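Local coordinates for protein 2,3-dihydroxybenzoate-AMP ligase (Mycobacterium smegmatis, PDB 5KEI) that belongs to the ANL superfamily of enzymes, pairing a large N-terminal AMP-binding-enzyme region with a smaller C-terminal domain, at residues P379-D384 with R407-L412; A238-L243 with L360-I365; P94-L99 with S142-V147. All coordinates share one frame; numbering follows the deposited sequence.

Interaction 1: residues P379-D384 with R407-L412; sequences PLSPDD and RGPYTL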
loop_
_atom_site.group_PDB
_atom_site.type_symbol
_atom_site.label_atom_id
_atom_site.label_comp_id
_atom_site.label_asym_id
_atom_site.label_seq_id
_atom_site.Cartn_x
_atom_site.Cartn_y
_atom_site.Cartn_z
ATOM N N PRO A 379 -2.090 16.790 -5.473
ATOM C CA PRO A 379 -3.021 15.977 -4.669
ATOM C C PRO A 379 -4.429 15.788 -5.244
ATOM O O PRO A 379 -5.004 16.659 -5.895
ATOM C CB PRO A 379 -3.089 16.740 -3.337
ATOM C CG PRO A 379 -1.770 17.411 -3.245
ATOM C CD PRO A 379 -1.435 17.822 -4.642
ATOM N N LEU A 380 -4.958 14.602 -4.975
ATOM C CA LEU A 380 -6.243 14.148 -5.492
ATOM C C LEU A 380 -7.406 14.933 -4.917
ATOM O O LEU A 380 -8.360 15.266 -5.623
ATOM C CB LEU A 380 -6.420 12.666 -5.177
ATOM C CG LEU A 380 -7.759 11.951 -5.369
ATOM C CD1 LEU A 380 -8.292 12.107 -6.796
ATOM C CD2 LEU A 380 -7.564 10.472 -5.008
ATOM N N SER A 381 -7.313 15.205 -3.624
ATOM C CA SER A 381 -8.384 15.842 -2.891
ATOM C C SER A 381 -8.012 17.270 -2.523
ATOM O O SER A 381 -6.855 17.554 -2.173
ATOM C CB SER A 381 -8.704 15.034 -1.631
ATOM O OG SER A 381 -9.778 15.589 -0.900
ATOM N N PRO A 382 -9.003 18.172 -2.595
ATOM C CA PRO A 382 -8.891 19.547 -2.107
ATOM C C PRO A 382 -8.479 19.606 -0.639
ATOM O O PRO A 382 -7.837 20.564 -0.223
ATOM C CB PRO A 382 -10.310 20.098 -2.285
ATOM C CG PRO A 382 -10.894 19.265 -3.388
ATOM C CD PRO A 382 -10.332 17.895 -3.169
ATOM N N ASP A 383 -8.844 18.596 0.142
ATOM C CA ASP A 383 -8.533 18.619 1.559
ATOM C C ASP A 383 -7.371 17.687 1.921
ATOM O O ASP A 383 -7.206 17.306 3.089
ATOM C CB ASP A 383 -9.786 18.278 2.370
ATOM C CG ASP A 383 -10.810 19.413 2.356
ATOM O OD1 ASP A 383 -10.589 20.402 3.075
ATOM O OD2 ASP A 383 -11.822 19.332 1.617
ATOM N N ASP A 384 -6.579 17.317 0.916
ATOM C CA ASP A 384 -5.265 16.725 1.160
ATOM C C ASP A 384 -4.333 17.837 1.590
ATOM O O ASP A 384 -4.207 18.845 0.890
ATOM C CB ASP A 384 -4.696 16.027 -0.078
ATOM C CG ASP A 384 -5.250 14.625 -0.273
ATOM O OD1 ASP A 384 -5.438 13.892 0.729
ATOM O OD2 ASP A 384 -5.508 14.262 -1.443
ATOM N N ARG A 407 -1.586 14.543 5.443
ATOM C CA ARG A 407 -2.781 14.223 6.196
ATOM C C ARG A 407 -3.973 14.560 5.305
ATOM O O ARG A 407 -3.944 15.563 4.597
ATOM C CB ARG A 407 -2.820 15.013 7.496
ATOM C CG ARG A 407 -3.841 14.545 8.489
ATOM C CD ARG A 407 -3.815 15.443 9.714
ATOM N NE ARG A 407 -4.267 16.802 9.415
ATOM C CZ ARG A 407 -4.163 17.816 10.270
ATOM N NH1 ARG A 407 -3.622 17.617 11.464
ATOM N NH2 ARG A 407 -4.588 19.028 9.940
ATOM N N GLY A 408 -5.002 13.719 5.324
ATOM C CA GLY A 408 -6.186 13.965 4.530
ATOM C C GLY A 408 -7.242 12.878 4.589
ATOM O O GLY A 408 -7.129 11.912 5.349
ATOM N N PRO A 409 -8.274 13.020 3.752
ATOM C CA PRO A 409 -9.498 12.207 3.810
ATOM C C PRO A 409 -9.316 10.710 3.513
ATOM O O PRO A 409 -10.282 9.952 3.647
ATOM C CB PRO A 409 -10.397 12.864 2.751
ATOM C CG PRO A 409 -9.443 13.569 1.816
ATOM C CD PRO A 409 -8.318 14.033 2.683
ATOM N N TYR A 410 -8.120 10.282 3.119
ATOM C CA TYR A 410 -7.893 8.855 2.890
ATOM C C TYR A 410 -6.462 8.446 3.282
ATOM O O TYR A 410 -5.978 7.404 2.858
ATOM C CB TYR A 410 -8.196 8.484 1.425
ATOM C CG TYR A 410 -7.438 9.339 0.440
ATOM C CD1 TYR A 410 -6.206 8.932 -0.038
ATOM C CD2 TYR A 410 -7.937 10.565 0.014
ATOM C CE1 TYR A 410 -5.488 9.705 -0.906
ATOM C CE2 TYR A 410 -7.223 11.357 -0.876
ATOM C CZ TYR A 410 -5.991 10.915 -1.322
ATOM O OH TYR A 410 -5.244 11.655 -2.190
ATOM N N THR A 411 -5.809 9.264 4.108
ATOM C CA THR A 411 -4.462 8.976 4.609
ATOM C C THR A 411 -4.524 8.440 6.042
ATOM O O THR A 411 -5.198 9.013 6.901
ATOM C CB THR A 411 -3.552 10.234 4.552
ATOM O OG1 THR A 411 -3.278 10.563 3.181
ATOM C CG2 THR A 411 -2.221 9.981 5.272
ATOM N N LEU A 412 -3.828 7.336 6.300
ATOM C CA LEU A 412 -3.956 6.643 7.577
ATOM C C LEU A 412 -3.457 7.478 8.754
ATOM O O LEU A 412 -2.636 8.379 8.596
ATOM C CB LEU A 412 -3.213 5.310 7.537
ATOM C CG LEU A 412 -1.750 5.297 7.969
ATOM C CD1 LEU A 412 -1.252 3.866 8.023
ATOM C CD2 LEU A 412 -0.891 6.126 7.035
HETATM O O HOH W 1 -5.403 11.691 2.038
#
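Tyr410 and Asp384 cross at about a right angle, the carboxylate plane turned 79° from the aromatic ring, and together they bury the largest share of surface where loop 379-384 meets loop 407-412. The phenol OH of Tyr410 gives OD2 of Asp384 a weak hydrogen bond of 2.7 Å, while the same OH accepts the backbone N-H of Leu360. With CG set between its backbone N and carbonyl carbon (chi1 54°), Tyr410 holds its ring over a water that is bound to its own backbone N. That water donates to the other oxygen, Asp384 OD1, at 2.6 Å, and also bonds Thr411 OG1, so both carboxylate oxygens are engaged across the interface. Asp384 closes a type I beta turn begun by Ser381, on the link between strand 378-379, an outermost strand of the large mixed sheet, and strand 385-389, an outermost strand of a four-stranded antiparallel sheet. Its side chain folds back over the turn: Ser381 N donates to Asp384 OD2 over 3.0 Å, coming from above the carboxylate plane. OD2 is therefore gripped from both segments. Pro409 crosses the Asp384 side chain, its CD 3.5 Å from Asp384 OD1 and its CG 3.4 Å from Ser381 OG, whose hydroxyl is bonded to Tyr232. Leu380 CB also comes within 3.4 Å of Tyr410 OH.

Interaction 2: residues A238-L243 with L360-I365; sequences AELCRL and LNYTRI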
loop_
_atom_site.group_PDB
_atom_site.type_symbol
_atom_site.label_atom_id
_atom_site.label_comp_id
_atom_site.label_asym_id
_atom_site.label_seq_id
_atom_site.Cartn_x
_atom_site.Cartn_y
_atom_site.Cartn_z
ATOM N N ALA A 238 -11.356 7.731 -10.107
ATOM C CA ALA A 238 -12.050 7.396 -11.353
ATOM C C ALA A 238 -12.703 8.649 -11.955
ATOM O O ALA A 238 -12.750 8.809 -13.170
ATOM C CB ALA A 238 -13.092 6.288 -11.117
ATOM N N GLU A 239 -13.187 9.544 -11.103
ATOM C CA GLU A 239 -13.680 10.815 -11.590
ATOM C C GLU A 239 -12.558 11.662 -12.205
ATOM O O GLU A 239 -12.742 12.291 -13.245
ATOM C CB GLU A 239 -14.353 11.601 -10.475
ATOM C CG GLU A 239 -15.042 12.852 -10.997
ATOM C CD GLU A 239 -15.222 13.928 -9.941
ATOM O OE1 GLU A 239 -15.295 13.599 -8.731
ATOM O OE2 GLU A 239 -15.280 15.114 -10.335
ATOM N N LEU A 240 -11.401 11.682 -11.556
ATOM C CA LEU A 240 -10.292 12.502 -12.015
ATOM C C LEU A 240 -9.782 11.972 -13.347
ATOM O O LEU A 240 -9.437 12.743 -14.252
ATOM C CB LEU A 240 -9.174 12.536 -10.967
ATOM C CG LEU A 240 -7.892 13.344 -11.227
ATOM C CD1 LEU A 240 -7.289 13.781 -9.903
ATOM C CD2 LEU A 240 -6.865 12.539 -12.030
ATOM N N CYS A 241 -9.751 10.651 -13.470
ATOM C CA CYS A 241 -9.273 10.022 -14.696
ATOM C C CYS A 241 -10.329 10.013 -15.775
ATOM O O CYS A 241 -10.068 9.553 -16.885
ATOM C CB CYS A 241 -8.809 8.592 -14.430
ATOM S SG CYS A 241 -7.347 8.477 -13.369
ATOM N N ARG A 242 -11.524 10.486 -15.426
ATOM C CA ARG A 242 -12.633 10.614 -16.367
ATOM C C ARG A 242 -13.095 9.256 -16.917
ATOM O O ARG A 242 -13.498 9.150 -18.077
ATOM C CB ARG A 242 -12.238 11.558 -17.520
ATOM C CG ARG A 242 -11.566 12.864 -17.064
ATOM C CD ARG A 242 -12.518 14.060 -17.116
ATOM N NE ARG A 242 -11.919 15.279 -16.557
ATOM C CZ ARG A 242 -12.566 16.434 -16.370
ATOM N NH1 ARG A 242 -13.847 16.559 -16.710
ATOM N NH2 ARG A 242 -11.926 17.475 -15.848
ATOM N N LEU A 243 -13.034 8.221 -16.080
ATOM C CA LEU A 243 -13.478 6.878 -16.468
ATOM C C LEU A 243 -14.990 6.843 -16.741
ATOM O O LEU A 243 -15.779 7.429 -16.001
ATOM C CB LEU A 243 -13.137 5.853 -15.376
ATOM C CG LEU A 243 -11.678 5.483 -15.063
ATOM C CD1 LEU A 243 -11.608 4.268 -14.099
ATOM C CD2 LEU A 243 -10.863 5.224 -16.326
ATOM N N LEU A 360 -2.438 10.606 -2.767
ATOM C CA LEU A 360 -2.249 10.373 -4.187
ATOM C C LEU A 360 -2.024 11.699 -4.921
ATOM O O LEU A 360 -2.779 12.664 -4.734
ATOM C CB LEU A 360 -3.446 9.626 -4.777
ATOM C CG LEU A 360 -3.713 8.209 -4.262
ATOM C CD1 LEU A 360 -5.091 7.714 -4.702
ATOM C CD2 LEU A 360 -2.648 7.285 -4.765
ATOM N N ASN A 361 -0.971 11.738 -5.737
ATOM C CA ASN A 361 -0.703 12.875 -6.618
ATOM C C ASN A 361 -0.825 12.422 -8.057
ATOM O O ASN A 361 -0.170 11.456 -8.464
ATOM C CB ASN A 361 0.689 13.471 -6.367
ATOM C CG ASN A 361 0.855 13.958 -4.960
ATOM O OD1 ASN A 361 0.386 15.040 -4.616
ATOM N ND2 ASN A 361 1.511 13.154 -4.120
ATOM N N TYR A 362 -1.693 13.097 -8.805
ATOM C CA TYR A 362 -1.918 12.804 -10.219
ATOM C C TYR A 362 -1.682 14.039 -11.054
ATOM O O TYR A 362 -1.968 15.154 -10.608
ATOM C CB TYR A 362 -3.353 12.371 -10.514
ATOM C CG TYR A 362 -3.883 11.128 -9.869
ATOM C CD1 TYR A 362 -3.804 9.899 -10.513
ATOM C CD2 TYR A 362 -4.545 11.192 -8.661
ATOM C CE1 TYR A 362 -4.329 8.766 -9.934
ATOM C CE2 TYR A 362 -5.052 10.066 -8.078
ATOM C CZ TYR A 362 -4.954 8.862 -8.722
ATOM O OH TYR A 362 -5.492 7.749 -8.136
ATOM N N THR A 363 -1.219 13.843 -12.279
ATOM C CA THR A 363 -1.398 14.861 -13.296
ATOM C C THR A 363 -2.855 14.758 -13.758
ATOM O O THR A 363 -3.460 13.683 -13.716
ATOM C CB THR A 363 -0.416 14.688 -14.471
ATOM O OG1 THR A 363 -0.366 13.308 -14.879
ATOM C CG2 THR A 363 0.964 15.137 -14.063
ATOM N N ARG A 364 -3.438 15.875 -14.162
ATOM C CA ARG A 364 -4.830 15.853 -14.610
ATOM C C ARG A 364 -4.906 15.539 -16.114
ATOM O O ARG A 364 -3.906 15.645 -16.844
ATOM C CB ARG A 364 -5.521 17.177 -14.276
ATOM C CG ARG A 364 -5.431 17.605 -12.785
ATOM C CD ARG A 364 -5.602 16.429 -11.820
ATOM N NE ARG A 364 -6.202 16.783 -10.527
ATOM C CZ ARG A 364 -5.560 16.770 -9.363
ATOM N NH1 ARG A 364 -4.280 16.433 -9.310
ATOM N NH2 ARG A 364 -6.203 17.091 -8.244
ATOM N N ILE A 365 -6.080 15.120 -16.573
ATOM C CA ILE A 365 -6.225 14.564 -17.920
ATOM C C ILE A 365 -5.922 15.567 -19.044
ATOM O O ILE A 365 -5.266 15.221 -20.037
ATOM C CB ILE A 365 -7.632 13.985 -18.131
ATOM C CG1 ILE A 365 -7.825 12.756 -17.246
ATOM C CG2 ILE A 365 -7.845 13.599 -19.588
ATOM C CD1 ILE A 365 -6.787 11.712 -17.437
HETATM O O HOH W 2 -8.088 14.998 -14.764
#
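The end of helix 227-240 meets the chain leaving strand 360-362 without touching it backbone to backbone, the nearest CA atoms being those of Cys241 and Ile365, 6.3 Å apart. A Schellman motif finishes the helix: Arg242 takes positive phi, and Leu243 N and, weakly, Arg242 N bond back to carbonyls of the last turn. Leu240 carries most of what follows. Its CG lies anti to the backbone N (chi1 180°), extending the two methyls across the gap to separate targets. CD1 sits over one face of the Arg364 guanidinium, offset toward its rim, and is 3.3 Å from Arg364 NE. CD2 rests 3.8 Å from Tyr362 CB, at the base of the ring. Arg364 can present that flat face because its chain bends at chi2 (-40°) and curls back toward strand 360-362, where NH1 donates to Tyr362 O at 2.9 Å, close to the guanidinium plane; NH1 also reaches Arg378 O and NH2 reaches Pro379 O. On the inner side, Cys241 SG stands 5.2 Å from the centroid of the Tyr362 ring, 37° off its normal, an oblique sulfur-aromatic contact, while the phenol bonds Ser237 in the same helix. Ile365 covers the helix end, its CG1 3.7 Å from Arg242 CG, the two side chains running past each other in opposite directions. One water links the backbones here, donating to Leu240 O and accepting from Ile365 N, both at 2.7 Å. With no direct hydrogen bond between the segments, their polar connection runs through this water, and the arginine, with NH1 and NH2 bonded to carbonyls of its own segment and of strand 378-379, can offer a guanidinium face to an aliphatic methyl.

Interaction 3: residues P94-L99 with S142-V147; sequences PGDRVL and SAVALV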
loop_
_atom_site.group_PDB
_atom_site.type_symbol
_atom_site.label_atom_id
_atom_site.label_comp_id
_atom_site.label_asym_id
_atom_site.label_seq_id
_atom_site.Cartn_x
_atom_site.Cartn_y
_atom_site.Cartn_z
ATOM N N PRO A 94 -17.486 -11.564 11.009
ATOM C CA PRO A 94 -17.189 -10.147 10.791
ATOM C C PRO A 94 -15.985 -9.656 11.617
ATOM O O PRO A 94 -15.855 -10.003 12.796
ATOM C CB PRO A 94 -18.482 -9.456 11.229
ATOM C CG PRO A 94 -19.533 -10.438 10.885
ATOM C CD PRO A 94 -18.935 -11.794 11.175
ATOM N N GLY A 95 -15.096 -8.895 10.977
ATOM C CA GLY A 95 -13.925 -8.354 11.642
ATOM C C GLY A 95 -12.698 -9.244 11.547
ATOM O O GLY A 95 -11.580 -8.782 11.742
ATOM N N ASP A 96 -12.905 -10.523 11.265
ATOM C CA ASP A 96 -11.796 -11.473 11.141
ATOM C C ASP A 96 -10.907 -11.103 9.969
ATOM O O ASP A 96 -11.389 -10.799 8.886
ATOM C CB ASP A 96 -12.313 -12.902 10.950
ATOM C CG ASP A 96 -12.722 -13.565 12.268
ATOM O OD1 ASP A 96 -12.637 -12.890 13.321
ATOM O OD2 ASP A 96 -13.120 -14.760 12.245
ATOM N N ARG A 97 -9.602 -11.149 10.167
ATOM C CA ARG A 97 -8.721 -10.778 9.076
ATOM C C ARG A 97 -8.239 -12.031 8.374
ATOM O O ARG A 97 -8.029 -13.079 8.991
ATOM C CB ARG A 97 -7.619 -9.883 9.628
ATOM C CG ARG A 97 -8.342 -8.765 10.392
ATOM C CD ARG A 97 -7.514 -7.822 11.151
ATOM N NE ARG A 97 -7.171 -8.253 12.502
ATOM C CZ ARG A 97 -8.026 -8.445 13.503
ATOM N NH1 ARG A 97 -7.551 -8.792 14.688
ATOM N NH2 ARG A 97 -9.333 -8.327 13.330
ATOM N N VAL A 98 -8.165 -11.935 7.056
ATOM C CA VAL A 98 -7.862 -13.064 6.202
ATOM C C VAL A 98 -6.736 -12.672 5.255
ATOM O O VAL A 98 -6.851 -11.702 4.512
ATOM C CB VAL A 98 -9.124 -13.516 5.403
ATOM C CG1 VAL A 98 -8.780 -14.622 4.392
ATOM C CG2 VAL A 98 -10.240 -13.969 6.375
ATOM N N LEU A 99 -5.642 -13.420 5.284
ATOM C CA LEU A 99 -4.524 -13.139 4.391
ATOM C C LEU A 99 -4.894 -13.565 2.984
ATOM O O LEU A 99 -5.352 -14.678 2.770
ATOM C CB LEU A 99 -3.254 -13.862 4.845
ATOM C CG LEU A 99 -2.673 -13.493 6.205
ATOM C CD1 LEU A 99 -1.382 -14.265 6.463
ATOM C CD2 LEU A 99 -2.419 -12.014 6.298
ATOM N N SER A 142 -3.700 -11.013 13.248
ATOM C CA SER A 142 -4.459 -12.099 13.892
ATOM C C SER A 142 -5.316 -12.830 12.860
ATOM O O SER A 142 -6.440 -13.225 13.151
ATOM C CB SER A 142 -5.351 -11.570 15.028
ATOM O OG SER A 142 -4.571 -10.961 16.044
ATOM N N ALA A 143 -4.776 -12.992 11.656
ATOM C CA ALA A 143 -5.472 -13.688 10.583
ATOM C C ALA A 143 -5.987 -15.049 11.037
ATOM O O ALA A 143 -5.327 -15.752 11.802
ATOM C CB ALA A 143 -4.558 -13.847 9.371
ATOM N N VAL A 144 -7.178 -15.410 10.569
ATOM C CA VAL A 144 -7.792 -16.685 10.926
ATOM C C VAL A 144 -7.807 -17.623 9.716
ATOM O O VAL A 144 -8.148 -18.798 9.822
ATOM C CB VAL A 144 -9.228 -16.488 11.482
ATOM C CG1 VAL A 144 -9.211 -15.421 12.550
ATOM C CG2 VAL A 144 -10.207 -16.112 10.377
ATOM N N ALA A 145 -7.412 -17.102 8.563
ATOM C CA ALA A 145 -7.411 -17.896 7.349
ATOM C C ALA A 145 -6.434 -17.343 6.318
ATOM O O ALA A 145 -5.815 -16.300 6.523
ATOM C CB ALA A 145 -8.815 -17.981 6.773
ATOM N N LEU A 146 -6.306 -18.070 5.213
ATOM C CA LEU A 146 -5.350 -17.760 4.163
ATOM C C LEU A 146 -5.875 -18.247 2.811
ATOM O O LEU A 146 -6.179 -19.434 2.653
ATOM C CB LEU A 146 -4.008 -18.409 4.466
ATOM C CG LEU A 146 -2.984 -18.400 3.322
ATOM C CD1 LEU A 146 -2.507 -16.991 2.981
ATOM C CD2 LEU A 146 -1.791 -19.303 3.660
ATOM N N VAL A 147 -5.998 -17.340 1.840
ATOM C CA VAL A 147 -6.435 -17.724 0.501
ATOM C C VAL A 147 -5.251 -17.675 -0.459
ATOM O O VAL A 147 -4.559 -16.662 -0.540
ATOM C CB VAL A 147 -7.561 -16.821 -0.007
ATOM C CG1 VAL A 147 -7.980 -17.230 -1.417
ATOM C CG2 VAL A 147 -8.755 -16.866 0.967
HETATM O O HOH W 3 -4.368 -8.240 15.004
HETATM O O HOH W 4 -8.822 -12.007 12.628
#
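Leu99 and Leu146 pair side by side in a parallel beta bridge, part of the pairing between two neighbouring strands, 97-101 and 145-149, of a seven-stranded mixed sheet. The topology is that of beta-alpha-beta crossovers: strand 97-101 leads through helix 107-117 to strand 121-124 on its other side, and helix 131-141 then brings the chain back across to strand 145-149. Leu99 supplies both bonds of the bridge, donating its N-H to Ala145 O over 3.1 Å, from above that carbonyl's plane, and accepting Val147 N at 2.9 Å in a nearly straight bond (168° at the hydrogen). At the start of strand 97-101, Arg97 O takes the N-H of Val144 at 2.9 Å. The short strand segments are inclined by 40°.

Apolar groups fill both faces. Val98 CG1 lies 4.1 Å from Val147 CG2 and touches Ala145 CB on one. On the other, Leu99, its CG anti to the carbonyl carbon (chi1 -63°), brings that atom 3.7 Å from Ala143 CB, with Phe137 and Ala138 of helix 131-141 covering the same side chain; Leu146 CD1 approaches Leu99 CB. Near the start of both segments, a water joins Arg97 NH1 to Ser142 OG, the guanidinium also bonding Ser20. A second water accepts from Arg97 N and donates to Ser142 O, each at 2.7 Å, and lies over the centre of one face of the Arg97 guanidinium.

Interactions 1 and 2 are one continuous piece of architecture, their centres 14 Å apart. Strand 360-362 is shared ground: Leu380 N lies 2.9 Å from Leu360 O, a probable hydrogen bond. The methyls Leu380 CD1 and Leu240 CD1 touch at 3.7 Å, so the end of helix 227-240 touches the residue that precedes the Ser381-Asp384 turn. Interaction 3 belongs to the other large sheet, its centre about 28 Å from that of interaction 1 and about 33 Å from that of interaction 2, with which it lies on opposite sides of the chain's centre. All three fall within the AMP-binding-enzyme family region.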